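Endoribonuclease YbeY (Aquifex aeolicus, PDB 1OZ9) probably acts as a zinc-dependent, single-strand-specific endoribonuclease in 16S rRNA 3'-end maturation and late 70S ribosome quality control. Local coordinates at residues A[13-16]-A[21-24]; A[27-32]-A[111-116]; A[36-41]-A[119-124]; A[92-97]-A[103-108]. All blocks are in the same frame, centred on the assembly; numbering follows the deposited sequence.

Contact 1 ties the start of helix 22-35 to the edge strand 10-15. Contact 2 uses the middle of the same helix, and contact 3 takes the turn that follows it. Along the chain contact 1 closes before the others open, contacts 2 and 3 alternate their segments, and contact 4 falls within the span of both. The centres of contacts 2 and 3 are about 11 Å apart; those of contacts 3 and 4 are about 24 Å apart, on opposite sides of the chain's centre. Contacts 2, 3 and 4 place helix 105-120, which carries the predicted zinc ligands His-115 and His-119, against helix 22-35, the turn after it, and helix 91-101.

Contact 1 (A[13-16]-A[21-24])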
# COMPACT_ATOMS: atom_id res chain seq x y z
N VAL A 13 -6.80 9.19 3.05
CA VAL A 13 -7.40 8.04 2.41
C VAL A 13 -8.50 8.50 1.49
O VAL A 13 -9.37 9.29 1.91
CB VAL A 13 -8.01 7.12 3.45
CG1 VAL A 13 -8.75 5.94 2.75
CG2 VAL A 13 -6.89 6.57 4.39
N LYS A 14 -8.49 8.01 0.26
CA LYS A 14 -9.57 8.35 -0.69
C LYS A 14 -10.20 7.08 -1.20
O LYS A 14 -9.49 6.19 -1.66
CB LYS A 14 -9.00 9.15 -1.85
CG LYS A 14 -8.66 10.57 -1.44
CD LYS A 14 -8.12 11.42 -2.60
CE LYS A 14 -8.79 12.79 -2.59
NZ LYS A 14 -8.05 13.76 -3.45
N LEU A 15 -11.53 6.98 -1.12
CA LEU A 15 -12.20 5.74 -1.54
C LEU A 15 -13.15 5.97 -2.69
O LEU A 15 -14.11 6.76 -2.58
CB LEU A 15 -13.00 5.13 -0.37
CG LEU A 15 -12.26 4.97 0.97
CD1 LEU A 15 -13.19 4.48 2.08
CD2 LEU A 15 -11.12 3.99 0.81
N LYS A 16 -12.86 5.31 -3.80
CA LYS A 16 -13.81 5.22 -4.90
C LYS A 16 -14.63 3.96 -4.63
O LYS A 16 -15.82 3.91 -4.90
CB LYS A 16 -13.11 5.12 -6.26
CG LYS A 16 -14.11 5.07 -7.44
CD LYS A 16 -13.45 4.99 -8.83
CE LYS A 16 -14.54 4.99 -9.89
NZ LYS A 16 -14.02 5.35 -11.25
N ARG A 21 -14.11 0.02 5.58
CA ARG A 21 -14.22 1.30 6.26
C ARG A 21 -13.01 2.22 6.14
O ARG A 21 -11.86 1.80 6.29
CB ARG A 21 -14.56 1.07 7.74
CG ARG A 21 -16.00 0.63 7.98
CD ARG A 21 -16.28 0.18 9.39
NE ARG A 21 -15.52 0.90 10.42
CZ ARG A 21 -15.19 0.36 11.61
NH1 ARG A 21 -15.56 -0.89 11.92
NH2 ARG A 21 -14.49 1.08 12.49
N LYS A 22 -13.28 3.50 5.91
CA LYS A 22 -12.22 4.48 5.76
C LYS A 22 -11.32 4.56 7.00
O LYS A 22 -10.10 4.68 6.88
CB LYS A 22 -12.81 5.88 5.46
CG LYS A 22 -11.70 6.94 5.20
CD LYS A 22 -12.23 8.37 5.42
CE LYS A 22 -11.13 9.46 5.28
NZ LYS A 22 -11.76 10.83 5.39
N ASP A 23 -11.95 4.56 8.17
CA ASP A 23 -11.18 4.66 9.41
C ASP A 23 -10.28 3.45 9.65
O ASP A 23 -9.23 3.58 10.29
CB ASP A 23 -12.07 4.96 10.62
CG ASP A 23 -13.14 3.88 10.88
OD1 ASP A 23 -13.51 3.08 9.98
OD2 ASP A 23 -13.69 3.78 11.99
N LYS A 24 -10.68 2.29 9.15
CA LYS A 24 -9.83 1.11 9.32
C LYS A 24 -8.58 1.21 8.43
O LYS A 24 -7.47 0.88 8.85
CB LYS A 24 -10.58 -0.19 8.99
CG LYS A 24 -11.44 -0.70 10.13
CD LYS A 24 -12.03 -2.11 9.81
CE LYS A 24 -12.73 -2.70 11.02
NZ LYS A 24 -13.68 -3.84 10.72
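Lys-22 lies against Val-13 and Leu-15, and its long aliphatic chain makes the whole contact. At its root, CB of Lys-22 meets CD1 of Leu-15 at 3.7 Å. The same methyl also approaches CA of Lys-22, so Leu-15 presses on the base of the chain and crosses it at a slant. The next carbon is turned toward the strand: CG of Lys-22 stands anti to the backbone N (chi1 -176°). There CG lies 4.0 Å from CG1 of Val-13 and about as close to its CB. Beyond CG the chain stays extended and slides past Val-13 in the opposite sense. Near the tip, CE of Lys-22 comes to 3.8 Å from the carbonyl O of Val-13. No hydrogen bond crosses; the contact is mostly methyl against methylene, with one carbonyl oxygen near the tip.

Beside it, Arg-21 occupies the N-cap position of the helix. It grips Asp-23 side-on: NE of Arg-21 hydrogen-bonds OD1 of Asp-23 at 3.0 Å, and NH2 of Arg-21 hydrogen-bonds OD2 of Asp-23 at 2.9 Å. The second pair is a salt bridge and nearly straight, at 176°.

The contact opens the beta-alpha-beta unit of strand 10-15, helix 22-35 and strand 41-48. Val-13 and Leu-15 also pack on Ile-25, one turn further along the helix. On the sheet side, Lys-14 shares backbone hydrogen bonds with Val-45 and Ile-47 of strand 41-48.

Contact 2 (A[27-32]-A[111-116]); sequences KWAELA and RLIVHG
Ile-113 reaches across to Trp-28 and Ala-29, joining two helices in the interior of the metalloproteinase-like fold. Helix 22-35 belongs to the first beta-alpha-beta unit. Helix 105-120 bears His-115, a predicted ligand of the catalytic zinc. Both branches of Ile-113 take part. The CG1 branch ends in CD1 of Ile-113, which comes to the rim of the indole near its plane, 3.8 Å from CE3 of Trp-28. The two side chains cross at about a right angle. The other branch, CG2, is anti to the backbone N of Ile-113 and faces Ala-29, at 4.2 Å from its CA and 4.3 Å from its CB. The small alanine allows the helices to come near: CA of Ala-29 and CA of Ile-113 are 6.8 Å apart.

Further out, Trp-28 is flanked by Val-20, Glu-106 and Lys-110, while Ala-29 also rests on Val-11 of strand 10-15 and so sits between the strand and the second helix. Ala-32 and Val-114 both touch Val-142 of helix 129-147. His-115 sits away from this interface, and its ND1 is hydrogen-bonded to OE2 of Glu-139.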
# COMPACT_ATOMS: atom_id res chain seq x y z
N LYS A 27 -6.28 3.77 10.02
CA LYS A 27 -5.61 3.17 11.18
C LYS A 27 -4.48 2.19 10.79
O LYS A 27 -3.37 2.30 11.33
CB LYS A 27 -6.61 2.55 12.18
CG LYS A 27 -6.01 1.50 13.17
CD LYS A 27 -7.07 0.88 14.10
CE LYS A 27 -6.76 -0.58 14.53
NZ LYS A 27 -6.38 -0.77 15.98
N TRP A 28 -4.74 1.25 9.86
CA TRP A 28 -3.70 0.32 9.40
C TRP A 28 -2.51 1.10 8.85
O TRP A 28 -1.36 0.80 9.17
CB TRP A 28 -4.22 -0.60 8.29
CG TRP A 28 -5.21 -1.59 8.79
CD1 TRP A 28 -5.25 -2.15 10.02
CD2 TRP A 28 -6.30 -2.12 8.07
NE1 TRP A 28 -6.30 -3.05 10.10
CE2 TRP A 28 -6.98 -3.02 8.92
CE3 TRP A 28 -6.79 -1.93 6.77
CZ2 TRP A 28 -8.12 -3.72 8.53
CZ3 TRP A 28 -7.92 -2.64 6.39
CH2 TRP A 28 -8.56 -3.51 7.26
N ALA A 29 -2.80 2.10 8.03
CA ALA A 29 -1.74 2.91 7.44
C ALA A 29 -0.95 3.66 8.53
O ALA A 29 0.30 3.67 8.48
CB ALA A 29 -2.29 3.86 6.40
N GLU A 30 -1.65 4.26 9.49
CA GLU A 30 -0.96 4.97 10.58
C GLU A 30 -0.14 4.00 11.44
O GLU A 30 1.01 4.33 11.83
CB GLU A 30 -1.96 5.76 11.45
CG GLU A 30 -2.61 6.92 10.69
CD GLU A 30 -3.62 7.68 11.54
OE1 GLU A 30 -4.17 7.07 12.49
OE2 GLU A 30 -3.84 8.88 11.28
N LEU A 31 -0.69 2.82 11.71
CA LEU A 31 0.04 1.85 12.50
C LEU A 31 1.29 1.37 11.75
O LEU A 31 2.32 1.13 12.37
CB LEU A 31 -0.81 0.65 12.87
CG LEU A 31 -1.89 0.93 13.92
CD1 LEU A 31 -2.81 -0.29 14.02
CD2 LEU A 31 -1.30 1.34 15.29
N ALA A 32 1.17 1.17 10.45
CA ALA A 32 2.33 0.74 9.64
C ALA A 32 3.43 1.81 9.66
O ALA A 32 4.61 1.50 9.85
CB ALA A 32 1.90 0.47 8.20
N ARG A 111 -3.07 -6.18 4.03
CA ARG A 111 -1.81 -6.73 3.54
C ARG A 111 -1.27 -5.94 2.34
O ARG A 111 -0.04 -5.76 2.20
CB ARG A 111 -1.98 -8.19 3.18
CG ARG A 111 -2.03 -9.13 4.43
CD ARG A 111 -2.23 -10.61 4.07
NE ARG A 111 -2.68 -11.45 5.18
CZ ARG A 111 -2.66 -12.81 5.16
NH1 ARG A 111 -2.18 -13.45 4.09
NH2 ARG A 111 -3.11 -13.52 6.20
N LEU A 112 -2.17 -5.48 1.49
CA LEU A 112 -1.79 -4.72 0.33
C LEU A 112 -1.31 -3.33 0.72
O LEU A 112 -0.43 -2.77 0.07
CB LEU A 112 -2.96 -4.62 -0.67
CG LEU A 112 -3.24 -5.93 -1.42
CD1 LEU A 112 -4.54 -5.86 -2.18
CD2 LEU A 112 -2.08 -6.33 -2.40
N ILE A 113 -1.90 -2.75 1.77
CA ILE A 113 -1.42 -1.45 2.25
C ILE A 113 0.02 -1.56 2.71
O ILE A 113 0.86 -0.73 2.37
CB ILE A 113 -2.28 -0.98 3.42
CG1 ILE A 113 -3.62 -0.49 2.88
CG2 ILE A 113 -1.59 0.17 4.21
CD1 ILE A 113 -4.69 -0.35 3.97
N VAL A 114 0.31 -2.60 3.49
CA VAL A 114 1.69 -2.82 3.97
C VAL A 114 2.60 -3.06 2.79
O VAL A 114 3.69 -2.46 2.71
CB VAL A 114 1.72 -3.99 4.97
CG1 VAL A 114 3.16 -4.33 5.43
CG2 VAL A 114 0.84 -3.62 6.18
N HIS A 115 2.16 -3.90 1.87
CA HIS A 115 3.00 -4.20 0.71
C HIS A 115 3.32 -2.89 -0.04
O HIS A 115 4.47 -2.63 -0.41
CB HIS A 115 2.27 -5.19 -0.20
CG HIS A 115 3.12 -5.74 -1.30
ND1 HIS A 115 3.91 -6.86 -1.13
CD2 HIS A 115 3.29 -5.34 -2.58
CE1 HIS A 115 4.52 -7.14 -2.28
NE2 HIS A 115 4.18 -6.22 -3.16
N GLY A 116 2.30 -2.06 -0.24
CA GLY A 116 2.48 -0.80 -0.95
C GLY A 116 3.43 0.17 -0.24
O GLY A 116 4.27 0.84 -0.88

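Contact 3 (A[36-41]-A[119-124])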
# COMPACT_ATOMS: atom_id res chain seq x y z
N LEU A 36 7.13 1.54 11.38
CA LEU A 36 8.31 1.83 10.59
C LEU A 36 9.16 3.00 11.17
O LEU A 36 10.20 3.35 10.62
CB LEU A 36 7.92 2.08 9.15
CG LEU A 36 7.49 0.84 8.38
CD1 LEU A 36 6.61 1.20 7.16
CD2 LEU A 36 8.68 0.03 7.92
N GLY A 37 8.69 3.61 12.26
CA GLY A 37 9.42 4.68 12.93
C GLY A 37 9.37 6.02 12.20
O GLY A 37 10.17 6.89 12.48
N LEU A 38 8.43 6.18 11.28
CA LEU A 38 8.36 7.40 10.47
C LEU A 38 7.58 8.46 11.20
O LEU A 38 6.59 8.14 11.85
CB LEU A 38 7.67 7.13 9.14
CG LEU A 38 8.57 6.30 8.22
CD1 LEU A 38 7.78 5.70 7.06
CD2 LEU A 38 9.67 7.24 7.68
N ASN A 39 8.03 9.71 11.08
CA ASN A 39 7.36 10.83 11.72
C ASN A 39 7.27 11.98 10.73
O ASN A 39 8.18 12.20 9.92
CB ASN A 39 8.19 11.28 12.96
CG ASN A 39 8.34 10.18 14.04
OD1 ASN A 39 7.47 10.01 14.91
ND2 ASN A 39 9.49 9.46 14.01
N ASN A 40 6.19 12.73 10.78
CA ASN A 40 6.04 13.86 9.89
C ASN A 40 6.10 13.58 8.39
O ASN A 40 6.73 14.35 7.65
CB ASN A 40 7.14 14.83 10.17
CG ASN A 40 6.64 16.10 10.67
OD1 ASN A 40 5.55 16.19 11.25
ND2 ASN A 40 7.41 17.15 10.42
N VAL A 41 5.47 12.50 7.94
CA VAL A 41 5.41 12.23 6.54
C VAL A 41 3.96 12.18 6.11
O VAL A 41 3.06 12.03 6.95
CB VAL A 41 6.10 10.88 6.14
CG1 VAL A 41 7.58 10.89 6.60
CG2 VAL A 41 5.34 9.72 6.75
N HIS A 119 7.07 -0.85 -0.62
CA HIS A 119 7.54 -0.49 -1.96
C HIS A 119 7.87 0.99 -1.98
O HIS A 119 8.83 1.42 -2.62
CB HIS A 119 6.45 -0.71 -3.01
CG HIS A 119 6.51 -2.05 -3.65
ND1 HIS A 119 7.43 -2.37 -4.62
CD2 HIS A 119 5.76 -3.16 -3.46
CE1 HIS A 119 7.25 -3.62 -5.00
NE2 HIS A 119 6.23 -4.12 -4.31
N LEU A 120 7.03 1.78 -1.31
CA LEU A 120 7.20 3.23 -1.32
C LEU A 120 8.48 3.68 -0.63
O LEU A 120 9.01 4.75 -0.92
CB LEU A 120 6.04 3.92 -0.60
CG LEU A 120 4.91 4.60 -1.34
CD1 LEU A 120 4.14 5.49 -0.34
CD2 LEU A 120 5.43 5.44 -2.48
N LEU A 121 8.95 2.86 0.31
CA LEU A 121 10.17 3.15 1.02
C LEU A 121 11.38 2.73 0.20
O LEU A 121 12.52 2.83 0.66
CB LEU A 121 10.20 2.48 2.38
CG LEU A 121 9.08 3.03 3.28
CD1 LEU A 121 9.11 2.30 4.60
CD2 LEU A 121 9.21 4.57 3.45
N GLY A 122 11.15 2.23 -1.01
CA GLY A 122 12.26 1.93 -1.89
C GLY A 122 12.77 0.50 -1.90
O GLY A 122 13.90 0.24 -2.32
N TYR A 123 11.96 -0.45 -1.47
CA TYR A 123 12.36 -1.86 -1.53
C TYR A 123 11.59 -2.48 -2.69
O TYR A 123 10.49 -2.04 -3.01
CB TYR A 123 11.98 -2.58 -0.24
CG TYR A 123 12.68 -2.06 1.00
CD1 TYR A 123 12.30 -0.86 1.59
CD2 TYR A 123 13.73 -2.77 1.58
CE1 TYR A 123 12.94 -0.38 2.71
CE2 TYR A 123 14.38 -2.29 2.72
CZ TYR A 123 13.97 -1.11 3.27
OH TYR A 123 14.59 -0.62 4.39
N ASP A 124 12.14 -3.51 -3.31
CA ASP A 124 11.42 -4.14 -4.42
C ASP A 124 11.72 -5.62 -4.29
O ASP A 124 12.85 -6.00 -4.09
CB ASP A 124 11.94 -3.60 -5.77
CG ASP A 124 11.03 -3.96 -6.95
OD1 ASP A 124 10.11 -4.80 -6.81
OD2 ASP A 124 11.18 -3.46 -8.09
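Leu-121 divides its two methyls between Leu-36 and Leu-38, and these three leucines form the packed part of the contact. CD1 of Leu-121 meets CD1 of Leu-36 at 3.7 Å and has CD2 of Leu-36 close by at 4.0 Å. CD2 of Leu-121 serves the other partner, with CD1 of Leu-38 at 4.0 Å. Both pairs meet tip to tip, and Leu-121 reaches out between its partners with CG anti to its own carbonyl carbon (chi1 -64°). The backbones stay well apart: CA of Leu-36 and CA of Leu-121 are 9.8 Å from each other.

Outward the contact is looser. The approach to Leu-38 is longer than the closest one to Leu-36. All three leucines are partly exposed, and the glycines that follow Leu-36 and Leu-121 lie at the surface. No hydrogen bond links the two segments. Inward, Leu-36 also packs on Ile-117, Leu-138 and Val-142, while Leu-38 rests on Leu-84 of strand 81-90.

Each glycine has positive phi and ends a helix in a Schellman motif, so the contact joins the C-terminal ends of helices 22-35 and 105-120. Leu-121 lies between His-119 and His-125, within the HxxxHxxxxxH motif of YbeY proteins, whose three histidines are the predicted zinc ligands.

Contact 4 (A[92-97]-A[103-108]); sequences DTAERQ and HSLEEE
With CG anti to the backbone N (chi1 -178°) and a bend at chi2 (65°), Glu-108 passes its CG over the backbone of Ala-94 and brings its carboxylate beside Gln-97. CG of Glu-108 lies 3.4 Å from the carbonyl O of Ala-94. The amide of Gln-97 and the carboxylate of Glu-108 stand nearly perpendicular, their planes 86° apart. The carboxylate also has a partner in its own segment. NE2 of His-103 donates to OE1 of Glu-108 at 2.7 Å, and the oxygen lies in the imidazole plane. It is met on its anti side. This bond fixes one oxygen of a buried acidic group and probably helps to stabilise its charge.

Leu-105 makes the apolar half. Its CD1 touches both CB of Ala-94, at 3.8 Å, and CG of Glu-95, at 3.7 Å. CD2 of Leu-105 also faces CG of Glu-95, so both methyls lean on that methylene. Before the helix, Ser-104 is the N-cap: its OG accepts from N of Glu-107 at 2.9 Å.

The two segments belong to successive helices joined by a short loop, and helix 91-101 packs across the start of helix 105-120. Ala-94 packs further along the second helix on Val-109 and Leu-112. Glu-108 touches Ala-98 and Leu-101 of the first. Near the end of strand 81-90, Thr-93 N bonds OG of Ser-90, and Glu-106 forms a salt bridge to Lys-24 of helix 22-35.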
# COMPACT_ATOMS: atom_id res chain seq x y z
N ASP A 92 -11.45 -4.57 -6.57
CA ASP A 92 -11.88 -5.67 -7.42
C ASP A 92 -10.87 -6.82 -7.38
O ASP A 92 -11.24 -7.99 -7.25
CB ASP A 92 -11.96 -5.23 -8.88
CG ASP A 92 -13.08 -4.25 -9.14
OD1 ASP A 92 -14.05 -4.16 -8.32
OD2 ASP A 92 -13.07 -3.53 -10.16
N THR A 93 -9.60 -6.48 -7.54
CA THR A 93 -8.59 -7.51 -7.54
C THR A 93 -8.38 -8.04 -6.15
O THR A 93 -8.22 -9.24 -5.99
CB THR A 93 -7.27 -6.98 -8.15
OG1 THR A 93 -7.46 -6.84 -9.56
CG2 THR A 93 -6.15 -8.03 -8.03
N ALA A 94 -8.40 -7.16 -5.16
CA ALA A 94 -8.25 -7.57 -3.76
C ALA A 94 -9.32 -8.62 -3.40
O ALA A 94 -9.03 -9.61 -2.71
CB ALA A 94 -8.37 -6.34 -2.83
N GLU A 95 -10.56 -8.41 -3.86
CA GLU A 95 -11.63 -9.37 -3.54
C GLU A 95 -11.33 -10.76 -4.12
O GLU A 95 -11.55 -11.77 -3.45
CB GLU A 95 -13.00 -8.89 -4.02
CG GLU A 95 -13.62 -7.77 -3.17
CD GLU A 95 -14.98 -7.35 -3.72
OE1 GLU A 95 -15.03 -6.97 -4.91
OE2 GLU A 95 -15.99 -7.45 -2.97
N ARG A 96 -10.84 -10.79 -5.35
CA ARG A 96 -10.54 -12.06 -6.01
C ARG A 96 -9.41 -12.78 -5.31
O ARG A 96 -9.43 -14.00 -5.17
CB ARG A 96 -10.18 -11.89 -7.49
CG ARG A 96 -11.35 -11.53 -8.40
CD ARG A 96 -10.97 -11.41 -9.88
NE ARG A 96 -11.66 -10.27 -10.48
CZ ARG A 96 -11.06 -9.14 -10.85
NH1 ARG A 96 -9.75 -9.00 -10.73
NH2 ARG A 96 -11.78 -8.15 -11.38
N GLN A 97 -8.39 -12.02 -4.91
CA GLN A 97 -7.25 -12.62 -4.24
C GLN A 97 -7.65 -13.14 -2.88
O GLN A 97 -7.27 -14.25 -2.48
CB GLN A 97 -6.06 -11.62 -4.14
CG GLN A 97 -5.35 -11.45 -5.48
CD GLN A 97 -4.25 -10.39 -5.51
OE1 GLN A 97 -3.87 -9.78 -4.49
NE2 GLN A 97 -3.71 -10.18 -6.70
N HIS A 103 -8.97 -15.72 2.75
CA HIS A 103 -9.13 -14.78 3.86
C HIS A 103 -10.08 -13.63 3.54
O HIS A 103 -10.59 -13.54 2.44
CB HIS A 103 -7.79 -14.25 4.44
CG HIS A 103 -6.87 -13.62 3.44
ND1 HIS A 103 -5.60 -14.11 3.21
CD2 HIS A 103 -6.99 -12.52 2.67
CE1 HIS A 103 -4.98 -13.34 2.33
NE2 HIS A 103 -5.80 -12.37 1.97
N SER A 104 -10.32 -12.75 4.50
CA SER A 104 -11.26 -11.65 4.28
C SER A 104 -10.74 -10.56 3.36
O SER A 104 -9.54 -10.43 3.13
CB SER A 104 -11.70 -11.05 5.62
OG SER A 104 -10.65 -10.29 6.19
N LEU A 105 -11.66 -9.78 2.80
CA LEU A 105 -11.28 -8.62 2.01
C LEU A 105 -10.46 -7.64 2.87
O LEU A 105 -9.45 -7.06 2.41
CB LEU A 105 -12.51 -7.92 1.44
CG LEU A 105 -12.23 -6.57 0.74
CD1 LEU A 105 -11.34 -6.80 -0.44
CD2 LEU A 105 -13.55 -5.96 0.27
N GLU A 106 -10.89 -7.47 4.11
CA GLU A 106 -10.19 -6.56 5.01
C GLU A 106 -8.78 -7.04 5.20
O GLU A 106 -7.85 -6.25 5.17
CB GLU A 106 -10.85 -6.44 6.39
CG GLU A 106 -12.20 -5.76 6.32
CD GLU A 106 -12.75 -5.33 7.67
OE1 GLU A 106 -12.03 -5.41 8.69
OE2 GLU A 106 -13.93 -4.92 7.70
N GLU A 107 -8.61 -8.35 5.38
CA GLU A 107 -7.27 -8.87 5.56
C GLU A 107 -6.43 -8.62 4.31
O GLU A 107 -5.25 -8.24 4.41
CB GLU A 107 -7.28 -10.35 5.93
CG GLU A 107 -5.88 -10.95 6.05
CD GLU A 107 -5.08 -10.45 7.25
OE1 GLU A 107 -5.67 -10.10 8.30
OE2 GLU A 107 -3.82 -10.41 7.15
N GLU A 108 -7.02 -8.79 3.13
CA GLU A 108 -6.27 -8.59 1.88
C GLU A 108 -5.91 -7.12 1.68
O GLU A 108 -4.79 -6.76 1.27
CB GLU A 108 -7.04 -9.15 0.67
CG GLU A 108 -6.31 -9.03 -0.68
CD GLU A 108 -5.03 -9.86 -0.76
OE1 GLU A 108 -4.77 -10.71 0.15
OE2 GLU A 108 -4.27 -9.67 -1.74